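Local coordinates for protein pseudoazurin (Methylobacterium extorquens, PDB 1PMY) that binds one copper ion and, like other blue copper proteins of the plastocyanin/azurin family, probably carries electrons in the periplasm, at residues E2-L8 with S30-T36; A21-P27 with V87-G93. Residues are numbered along the deposited sequence.

Contact 1: E2-L8 with S30-T36; sequences EVAVKML and SIKFLPT
Strands 2-8 and 30-34 run side by side in parallel, their axes 4.5 Å apart at closest approach and inclined by 27°. The register pairs Glu-2 with Ser-30 through Lys-6 with Leu-34. Across the pair, Val-3, Val-5 and Met-7 of strand 2-8 make the backbone hydrogen bonds: Val-3 N to Ser-30 O 2.9 Å, Lys-32 N to Val-3 O 2.7 Å, Val-5 N to Lys-32 O 3.0 Å, Leu-34 N to Val-5 O 2.6 Å and Met-7 N to Leu-34 O 2.9 Å. The m,t,m rotamer of Met-7, which loses the most area, carries its CE to 3.6 Å from Pro-35 CA and its SD to 4.1 Å from Phe-33 CB. At the other end, Glu-2 (t,t) lies along its neighbours, CB 3.4 Å from Ser-30 OG and OE2 3.7 Å from Lys-32 CE; the Lys-32 ammonium itself is salt-bridged to Glu-63. Between them Val-5 (t) faces the interior, CG2 3.6 Å from Ile-31 CG2 and CG1 3.8 Å from Phe-33 CD1. After Leu-34, an inverse gamma turn centred on Pro-35 ends the pairing. The Met-7 side chain comes within about 4 Å of those of His-40 and Met-86, so this parallel pair of the cupredoxin beta-sandwich borders its type 1 copper site.

Contact 2: A21-P27 with V87-G93; sequences ALVRLKP and VALVVVG
Strand 87-92 runs parallel to 22-25, with axes 4.8 Å apart at closest approach and inclined by 15°; bridges join Leu-22 to Leu-89 through Leu-25 to Val-92. Val-87 follows the copper ligand Met-86 directly, and its side chain is about 9 Å from the metal. Ala-88 brings CA to 3.2 Å from Ala-21 O. Leu-89 N donates to Ala-21 O at 2.7 Å, and Val-23 N to Leu-89 O at 3.0 Å. The Leu-89 side chain (t,p) faces helix 109-120, its CD2 4.3 Å from Leu-22 CD1. Val-90 (t) points to the opposite side of the sheet, where CG1 meets Leu-25 CD1 at 3.9 Å; this interior belongs to the cupredoxin beta-sandwich, and Ile-31 and Tyr-74 line it too. Val-91 N donates to Val-23 O (2.9 Å), and Leu-25 N donates to Val-91 O (2.8 Å). Val-91 CG2, with chi1 near -50°, lies 3.6 Å from CG of Arg-24, a side chain that leads away to hydrogen-bond Gln-121 O through NH2. Val-92 (t) returns to the inner side, CG1 3.9 Å from Pro-27 N. Gly-93 N (phi 62°, psi -157°) closes the series on Leu-25 O at 2.8 Å, and a water donates to both Gly-93 O (2.9 Å) and Leu-25 O (3.1 Å).

Both contacts are parallel strand pairs of one mixed sheet, joined where 2-8 lies antiparallel to 17-25. Contact 2 is the more central, 7 Å from the chain centre against 11 Å, with eight buried residues to four, although contact 1 buries more area (708 against 534 Å²). Their inner sides share a core: Ile-31 CD1 is 3.7 Å from Val-90 CG2, and Val-3 CG2 is 3.8 Å from Leu-25 CD2. The other sides differ. Contact 1 presents Glu-2, Lys-6, Ser-30 and Lys-32 around the apolar Ala-4 and Leu-34, all at least partly exposed; contact 2 presents Leu-22, Leu-89 and Val-91, packed against helix 109-120 or Ile-122, with Arg-24 the exposed exception.

Contact 1: E2-L8 with S30-T36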
loop_
_atom_site.group_PDB
_atom_site.type_symbol
_atom_site.label_atom_id
_atom_site.label_comp_id
_atom_site.label_asym_id
_atom_site.label_seq_id
_atom_site.Cartn_x
_atom_site.Cartn_y
_atom_site.Cartn_z
ATOM N N GLU A 2 -10.869 -11.689 0.742
ATOM C CA GLU A 2 -10.507 -10.501 1.492
ATOM C C GLU A 2 -9.455 -10.742 2.539
ATOM O O GLU A 2 -9.567 -11.669 3.401
ATOM C CB GLU A 2 -11.668 -9.840 2.170
ATOM C CG GLU A 2 -11.365 -8.684 3.162
ATOM C CD GLU A 2 -12.701 -8.417 3.843
ATOM O OE1 GLU A 2 -13.594 -7.853 3.222
ATOM O OE2 GLU A 2 -12.757 -8.969 4.955
ATOM N N VAL A 3 -8.438 -9.923 2.404
ATOM C CA VAL A 3 -7.194 -9.969 3.222
ATOM C C VAL A 3 -7.255 -8.757 4.159
ATOM O O VAL A 3 -7.682 -7.688 3.711
ATOM C CB VAL A 3 -5.990 -9.856 2.215
ATOM C CG1 VAL A 3 -4.652 -9.635 2.837
ATOM C CG2 VAL A 3 -6.001 -11.079 1.275
ATOM N N ALA A 4 -6.833 -8.983 5.379
ATOM C CA ALA A 4 -6.803 -7.901 6.363
ATOM C C ALA A 4 -5.336 -7.454 6.541
ATOM O O ALA A 4 -4.448 -8.276 6.776
ATOM C CB ALA A 4 -7.301 -8.557 7.713
ATOM N N VAL A 5 -5.224 -6.158 6.637
ATOM C CA VAL A 5 -4.054 -5.376 6.872
ATOM C C VAL A 5 -4.380 -4.395 8.029
ATOM O O VAL A 5 -5.415 -3.706 7.986
ATOM C CB VAL A 5 -3.714 -4.538 5.583
ATOM C CG1 VAL A 5 -2.519 -3.590 5.873
ATOM C CG2 VAL A 5 -3.336 -5.537 4.499
ATOM N N LYS A 6 -3.508 -4.469 9.011
ATOM C CA LYS A 6 -3.557 -3.657 10.207
ATOM C C LYS A 6 -2.759 -2.329 10.033
ATOM O O LYS A 6 -1.655 -2.354 9.503
ATOM C CB LYS A 6 -2.953 -4.305 11.434
ATOM C CG LYS A 6 -3.107 -5.734 11.769
ATOM C CD LYS A 6 -4.323 -6.546 11.589
ATOM C CE LYS A 6 -4.774 -6.916 10.186
ATOM N NZ LYS A 6 -3.726 -7.847 9.547
ATOM N N MET A 7 -3.328 -1.267 10.557
ATOM C CA MET A 7 -2.677 0.085 10.593
ATOM C C MET A 7 -2.125 0.265 12.018
ATOM O O MET A 7 -2.925 0.381 12.976
ATOM C CB MET A 7 -3.756 1.105 10.189
ATOM C CG MET A 7 -4.137 0.727 8.744
ATOM S SD MET A 7 -5.261 2.022 8.078
ATOM C CE MET A 7 -6.603 1.759 9.227
ATOM N N LEU A 8 -0.828 0.218 12.117
ATOM C CA LEU A 8 -0.149 0.223 13.436
ATOM C C LEU A 8 0.850 1.361 13.680
ATOM O O LEU A 8 1.559 1.803 12.831
ATOM C CB LEU A 8 0.664 -1.086 13.573
ATOM C CG LEU A 8 -0.061 -2.404 13.486
ATOM C CD1 LEU A 8 0.869 -3.544 13.089
ATOM C CD2 LEU A 8 -0.892 -2.701 14.673
ATOM N N SER A 30 -10.188 -8.181 -2.266
ATOM C CA SER A 30 -10.287 -6.930 -1.522
ATOM C C SER A 30 -9.310 -6.990 -0.344
ATOM O O SER A 30 -8.807 -8.041 0.163
ATOM C CB SER A 30 -11.721 -6.586 -1.185
ATOM O OG SER A 30 -12.180 -7.544 -0.233
ATOM N N ILE A 31 -8.967 -5.779 0.154
ATOM C CA ILE A 31 -8.217 -5.699 1.425
ATOM C C ILE A 31 -9.166 -4.969 2.400
ATOM O O ILE A 31 -9.753 -3.993 1.996
ATOM C CB ILE A 31 -6.863 -4.880 1.296
ATOM C CG1 ILE A 31 -5.857 -5.665 0.431
ATOM C CG2 ILE A 31 -6.246 -4.514 2.672
ATOM C CD1 ILE A 31 -4.582 -4.820 -0.036
ATOM N N LYS A 32 -9.172 -5.471 3.620
ATOM C CA LYS A 32 -9.843 -4.677 4.687
ATOM C C LYS A 32 -8.671 -4.131 5.546
ATOM O O LYS A 32 -7.850 -4.872 6.185
ATOM C CB LYS A 32 -10.715 -5.609 5.528
ATOM C CG LYS A 32 -11.547 -4.847 6.575
ATOM C CD LYS A 32 -12.427 -5.886 7.363
ATOM C CE LYS A 32 -13.843 -5.915 6.785
ATOM N NZ LYS A 32 -14.644 -4.724 7.276
ATOM N N PHE A 33 -8.562 -2.834 5.633
ATOM C CA PHE A 33 -7.509 -2.142 6.416
ATOM C C PHE A 33 -8.174 -1.902 7.814
ATOM O O PHE A 33 -9.252 -1.355 7.791
ATOM C CB PHE A 33 -7.212 -0.743 5.799
ATOM C CG PHE A 33 -6.415 -0.920 4.509
ATOM C CD1 PHE A 33 -5.073 -1.045 4.547
ATOM C CD2 PHE A 33 -7.163 -0.957 3.283
ATOM C CE1 PHE A 33 -4.349 -1.235 3.377
ATOM C CE2 PHE A 33 -6.445 -1.019 2.092
ATOM C CZ PHE A 33 -5.048 -1.210 2.140
ATOM N N LEU A 34 -7.493 -2.422 8.830
ATOM C CA LEU A 34 -8.051 -2.350 10.195
ATOM C C LEU A 34 -7.386 -1.276 11.027
ATOM O O LEU A 34 -6.176 -1.338 11.157
ATOM C CB LEU A 34 -7.816 -3.767 10.797
ATOM C CG LEU A 34 -8.664 -4.877 10.114
ATOM C CD1 LEU A 34 -8.158 -6.216 10.632
ATOM C CD2 LEU A 34 -10.127 -4.645 10.317
ATOM N N PRO A 35 -8.215 -0.421 11.630
ATOM C CA PRO A 35 -7.692 0.640 12.488
ATOM C C PRO A 35 -7.271 0.085 13.838
ATOM O O PRO A 35 -7.783 0.564 14.870
ATOM C CB PRO A 35 -8.882 1.636 12.531
ATOM C CG PRO A 35 -10.096 0.702 12.542
ATOM C CD PRO A 35 -9.707 -0.390 11.508
ATOM N N THR A 36 -6.319 -0.788 13.911
ATOM C CA THR A 36 -5.735 -1.400 15.104
ATOM C C THR A 36 -5.404 -0.284 16.063
ATOM O O THR A 36 -5.697 -0.256 17.285
ATOM C CB THR A 36 -4.559 -2.392 14.887
ATOM O OG1 THR A 36 -4.888 -3.290 13.796
ATOM C CG2 THR A 36 -4.182 -3.216 16.167
#

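Contact 2: A21-P27 with V87-G93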
loop_
_atom_site.group_PDB
_atom_site.type_symbol
_atom_site.label_atom_id
_atom_site.label_comp_id
_atom_site.label_asym_id
_atom_site.label_seq_id
_atom_site.Cartn_x
_atom_site.Cartn_y
_atom_site.Cartn_z
ATOM N N ALA A 21 3.045 -5.349 4.922
ATOM C CA ALA A 21 3.354 -4.159 4.080
ATOM C C ALA A 21 3.359 -4.547 2.615
ATOM O O ALA A 21 3.265 -3.652 1.686
ATOM C CB ALA A 21 4.693 -3.607 4.570
ATOM N N LEU A 22 3.414 -5.827 2.307
ATOM C CA LEU A 22 3.382 -6.408 0.961
ATOM C C LEU A 22 2.258 -7.466 0.875
ATOM O O LEU A 22 2.229 -8.397 1.684
ATOM C CB LEU A 22 4.793 -6.865 0.560
ATOM C CG LEU A 22 4.771 -7.673 -0.768
ATOM C CD1 LEU A 22 4.453 -6.814 -1.933
ATOM C CD2 LEU A 22 6.071 -8.425 -0.888
ATOM N N VAL A 23 1.325 -7.190 -0.002
ATOM C CA VAL A 23 0.152 -8.002 -0.240
ATOM C C VAL A 23 0.068 -8.505 -1.682
ATOM O O VAL A 23 0.012 -7.677 -2.613
ATOM C CB VAL A 23 -1.166 -7.184 0.101
ATOM C CG1 VAL A 23 -2.350 -8.165 0.003
ATOM C CG2 VAL A 23 -1.113 -6.673 1.559
ATOM N N ARG A 24 -0.093 -9.803 -1.841
ATOM C CA ARG A 24 -0.282 -10.441 -3.179
ATOM C C ARG A 24 -1.745 -10.797 -3.347
ATOM O O ARG A 24 -2.221 -11.526 -2.448
ATOM C CB ARG A 24 0.685 -11.570 -3.394
ATOM C CG ARG A 24 2.160 -11.189 -3.260
ATOM C CD ARG A 24 3.069 -12.390 -3.385
ATOM N NE ARG A 24 4.328 -12.197 -2.589
ATOM C CZ ARG A 24 5.482 -11.853 -3.149
ATOM N NH1 ARG A 24 5.609 -11.732 -4.469
ATOM N NH2 ARG A 24 6.563 -11.584 -2.391
ATOM N N LEU A 25 -2.469 -10.335 -4.309
ATOM C CA LEU A 25 -3.905 -10.561 -4.500
ATOM C C LEU A 25 -4.145 -11.012 -5.949
ATOM O O LEU A 25 -3.336 -10.794 -6.819
ATOM C CB LEU A 25 -4.625 -9.171 -4.423
ATOM C CG LEU A 25 -4.625 -8.461 -3.071
ATOM C CD1 LEU A 25 -5.548 -7.241 -3.137
ATOM C CD2 LEU A 25 -5.151 -9.377 -1.996
ATOM N N LYS A 26 -5.361 -11.504 -6.122
ATOM C CA LYS A 26 -5.887 -11.891 -7.421
ATOM C C LYS A 26 -6.942 -10.834 -7.747
ATOM O O LYS A 26 -7.429 -10.201 -6.801
ATOM C CB LYS A 26 -6.638 -13.239 -7.369
ATOM C CG LYS A 26 -5.610 -14.376 -7.108
ATOM C CD LYS A 26 -5.873 -15.486 -8.125
ATOM C CE LYS A 26 -5.647 -15.010 -9.598
ATOM N NZ LYS A 26 -6.471 -15.957 -10.456
ATOM N N PRO A 27 -7.200 -10.668 -9.030
ATOM C CA PRO A 27 -8.233 -9.699 -9.442
ATOM C C PRO A 27 -9.548 -10.138 -8.774
ATOM O O PRO A 27 -9.898 -11.337 -8.737
ATOM C CB PRO A 27 -8.233 -9.813 -10.969
ATOM C CG PRO A 27 -7.176 -10.737 -11.366
ATOM C CD PRO A 27 -6.650 -11.431 -10.153
ATOM N N VAL A 87 3.860 3.116 4.378
ATOM C CA VAL A 87 3.540 2.730 3.011
ATOM C C VAL A 87 3.316 1.233 2.872
ATOM O O VAL A 87 3.872 0.473 3.689
ATOM C CB VAL A 87 4.657 3.259 2.023
ATOM C CG1 VAL A 87 4.624 4.779 1.964
ATOM C CG2 VAL A 87 6.038 2.748 2.468
ATOM N N ALA A 88 2.626 0.823 1.877
ATOM C CA ALA A 88 2.387 -0.571 1.558
ATOM C C ALA A 88 2.388 -0.693 -0.007
ATOM O O ALA A 88 2.030 0.247 -0.733
ATOM C CB ALA A 88 0.992 -0.972 2.045
ATOM N N LEU A 89 2.648 -1.938 -0.359
ATOM C CA LEU A 89 2.660 -2.291 -1.812
ATOM C C LEU A 89 1.702 -3.472 -2.035
ATOM O O LEU A 89 1.798 -4.478 -1.260
ATOM C CB LEU A 89 4.122 -2.540 -2.144
ATOM C CG LEU A 89 4.479 -2.790 -3.568
ATOM C CD1 LEU A 89 4.370 -1.449 -4.320
ATOM C CD2 LEU A 89 5.983 -3.209 -3.584
ATOM N N VAL A 90 0.859 -3.301 -3.000
ATOM C CA VAL A 90 -0.176 -4.260 -3.418
ATOM C C VAL A 90 0.095 -4.748 -4.829
ATOM O O VAL A 90 0.161 -3.900 -5.735
ATOM C CB VAL A 90 -1.629 -3.718 -3.248
ATOM C CG1 VAL A 90 -2.672 -4.721 -3.659
ATOM C CG2 VAL A 90 -1.777 -3.223 -1.803
ATOM N N VAL A 91 0.180 -6.065 -4.988
ATOM C CA VAL A 91 0.400 -6.654 -6.338
ATOM C C VAL A 91 -0.835 -7.489 -6.627
ATOM O O VAL A 91 -1.285 -8.311 -5.866
ATOM C CB VAL A 91 1.716 -7.323 -6.581
ATOM C CG1 VAL A 91 2.868 -6.307 -6.118
ATOM C CG2 VAL A 91 2.050 -8.482 -5.659
ATOM N N VAL A 92 -1.438 -7.148 -7.778
ATOM C CA VAL A 92 -2.683 -7.770 -8.197
ATOM C C VAL A 92 -2.424 -8.590 -9.461
ATOM O O VAL A 92 -2.113 -7.938 -10.491
ATOM C CB VAL A 92 -3.799 -6.711 -8.420
ATOM C CG1 VAL A 92 -5.140 -7.358 -8.852
ATOM C CG2 VAL A 92 -4.029 -5.895 -7.164
ATOM N N GLY A 93 -2.776 -9.855 -9.448
ATOM C CA GLY A 93 -2.633 -10.639 -10.727
ATOM C C GLY A 93 -1.174 -10.674 -11.148
ATOM O O GLY A 93 -0.290 -10.550 -10.332
HETATM O O HOH W 1 -0.424 -11.430 -7.549
#